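Local coordinates for protein polysaccharide deacetylase (Ammonifex degensii, PDB 4WCJ) that probably removes N-acetyl groups from poly-beta-1,6-N-acetyl-D-glucosamine as a zinc-dependent family 4 carbohydrate esterase, at residues A[54-57]-A[58-62]. Sequence-based numbering, arbitrary orientation.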
loop_
_atom_site.group_PDB
_atom_site.type_symbol
_atom_site.label_atom_id
_atom_site.label_comp_id
_atom_site.label_asym_id
_atom_site.label_seq_id
_atom_site.Cartn_x
_atom_site.Cartn_y
_atom_site.Cartn_z
ATOM N N SER A 54 -15.770 2.178 -7.087
ATOM C CA SER A 54 -17.016 1.860 -6.404
ATOM C C SER A 54 -16.911 0.514 -5.705
ATOM O O SER A 54 -16.138 -0.352 -6.117
ATOM C CB SER A 54 -18.195 1.857 -7.385
ATOM O OG SER A 54 -18.176 0.712 -8.213
ATOM N N ARG A 55 -17.688 0.364 -4.638
ATOM C CA ARG A 55 -17.766 -0.872 -3.867
ATOM C C ARG A 55 -18.037 -2.057 -4.785
ATOM O O ARG A 55 -17.328 -3.061 -4.745
ATOM C CB ARG A 55 -18.856 -0.743 -2.802
ATOM C CG ARG A 55 -18.868 -1.825 -1.740
ATOM C CD ARG A 55 -19.604 -1.329 -0.497
ATOM N NE ARG A 55 -19.935 -2.403 0.435
ATOM C CZ ARG A 55 -20.466 -2.207 1.639
ATOM N NH1 ARG A 55 -20.718 -0.974 2.064
ATOM N NH2 ARG A 55 -20.747 -3.244 2.420
ATOM N N ARG A 56 -19.049 -1.903 -5.634
ATOM C CA ARG A 56 -19.418 -2.904 -6.629
ATOM C C ARG A 56 -18.240 -3.246 -7.548
ATOM O O ARG A 56 -17.910 -4.417 -7.731
ATOM C CB ARG A 56 -20.610 -2.400 -7.452
ATOM C CG ARG A 56 -21.493 -3.484 -8.054
ATOM C CD ARG A 56 -22.746 -2.875 -8.685
ATOM N NE ARG A 56 -23.639 -3.884 -9.253
ATOM C CZ ARG A 56 -24.837 -3.621 -9.774
ATOM N NH1 ARG A 56 -25.301 -2.378 -9.799
ATOM N NH2 ARG A 56 -25.577 -4.606 -10.267
ATOM N N GLU A 57 -17.603 -2.219 -8.111
ATOM C CA GLU A 57 -16.477 -2.419 -9.025
ATOM C C GLU A 57 -15.290 -3.075 -8.324
ATOM O O GLU A 57 -14.634 -3.951 -8.885
ATOM C CB GLU A 57 -16.038 -1.086 -9.644
ATOM C CG GLU A 57 -16.956 -0.552 -10.738
ATOM C CD GLU A 57 -16.719 0.928 -11.026
ATOM O OE1 GLU A 57 -16.134 1.623 -10.162
ATOM O OE2 GLU A 57 -17.112 1.400 -12.118
ATOM N N PHE A 58 -15.008 -2.629 -7.106
ATOM C CA PHE A 58 -13.936 -3.197 -6.294
ATOM C C PHE A 58 -14.146 -4.698 -6.090
ATOM O O PHE A 58 -13.241 -5.493 -6.345
ATOM C CB PHE A 58 -13.857 -2.466 -4.947
ATOM C CG PHE A 58 -12.809 -3.003 -4.007
ATOM C CD1 PHE A 58 -11.468 -2.995 -4.356
ATOM C CD2 PHE A 58 -13.165 -3.472 -2.751
ATOM C CE1 PHE A 58 -10.505 -3.471 -3.477
ATOM C CE2 PHE A 58 -12.209 -3.951 -1.870
ATOM C CZ PHE A 58 -10.879 -3.951 -2.232
ATOM N N ALA A 59 -15.344 -5.079 -5.655
ATOM C CA ALA A 59 -15.663 -6.487 -5.426
ATOM C C ALA A 59 -15.597 -7.297 -6.719
ATOM O O ALA A 59 -15.135 -8.439 -6.722
ATOM C CB ALA A 59 -17.038 -6.627 -4.782
ATOM N N GLN A 60 -16.053 -6.703 -7.818
ATOM C CA GLN A 60 -15.987 -7.365 -9.117
ATOM C C GLN A 60 -14.541 -7.588 -9.560
ATOM O O GLN A 60 -14.221 -8.630 -10.131
ATOM C CB GLN A 60 -16.757 -6.563 -10.166
ATOM C CG GLN A 60 -18.270 -6.685 -10.032
ATOM C CD GLN A 60 -19.025 -5.928 -11.106
ATOM O OE1 GLN A 60 -18.428 -5.353 -12.012
ATOM N NE2 GLN A 60 -20.350 -5.923 -11.004
ATOM N N GLN A 61 -13.668 -6.618 -9.287
ATOM C CA GLN A 61 -12.247 -6.764 -9.596
ATOM C C GLN A 61 -11.604 -7.909 -8.829
ATOM O O GLN A 61 -10.866 -8.716 -9.395
ATOM C CB GLN A 61 -11.495 -5.466 -9.302
ATOM C CG GLN A 61 -11.735 -4.384 -10.333
ATOM C CD GLN A 61 -10.837 -3.185 -10.131
ATOM O OE1 GLN A 61 -10.093 -3.108 -9.150
ATOM N NE2 GLN A 61 -10.901 -2.235 -11.061
ATOM N N LEU A 62 -11.882 -7.971 -7.533
ATOM C CA LEU A 62 -11.361 -9.042 -6.700
ATOM C C LEU A 62 -11.907 -10.377 -7.178
ATOM O O LEU A 62 -11.162 -11.343 -7.328
ATOM C CB LEU A 62 -11.721 -8.814 -5.233
ATOM C CG LEU A 62 -11.215 -7.498 -4.646
ATOM C CD1 LEU A 62 -11.590 -7.399 -3.168
ATOM C CD2 LEU A 62 -9.714 -7.372 -4.835
#
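Phe58 N donates to Ser54 O at 2.7 Å in the first of four successive i to i+4 backbone bonds, followed by Ala59 to Arg55, Gln60 to Arg56 and Gln61 to Glu57, which carry residues 54-61 from the N-cap into the opening turns of helix 55-67. Ser54 and Glu57 close this end as a capping box. The serine OG accepts from Glu57 N at 3.0 Å, and in return Ser54 N reaches Glu57 OE1 at 3.1 Å, meeting the oxygen on its anti side, 20° out of the carboxylate plane. Glu57 can fold back in this way because its CG stands beside its own backbone N (chi1 -76°), with the rest of the chain extended toward the cap. From the first turn to the next, Arg56 and Gln60 run side by side in the same direction. Their touch is slight: the amide NE2 of Gln60 comes to 4.0 Å from CG of Arg56, while the guanidinium and amide planes stand 69° apart. Gln60 also lays its CG against Arg56 O at 3.3 Å. The side facing the protein is mostly apolar. Phe58 swings its ring away from the first turn, CG anti to the backbone N, and Leu62 CD1 lies 3.6 Å above one ring face, offset toward the rim. Tyr42 meets the Phe58 ring edge-to-face and hydrogen-bonds OE1 of the buried Gln61, and Val111 of helix 102-114 packs on Phe58, Ala59 and Leu62. The helix is thus amphipathic, seated against the outside of the beta/alpha barrel well away from the zinc. At its start the box occupies one first-turn amide and the serine N, and the Glu57 carboxylate, being near the positive end of the helix dipole, is probably stabilised in its charged form.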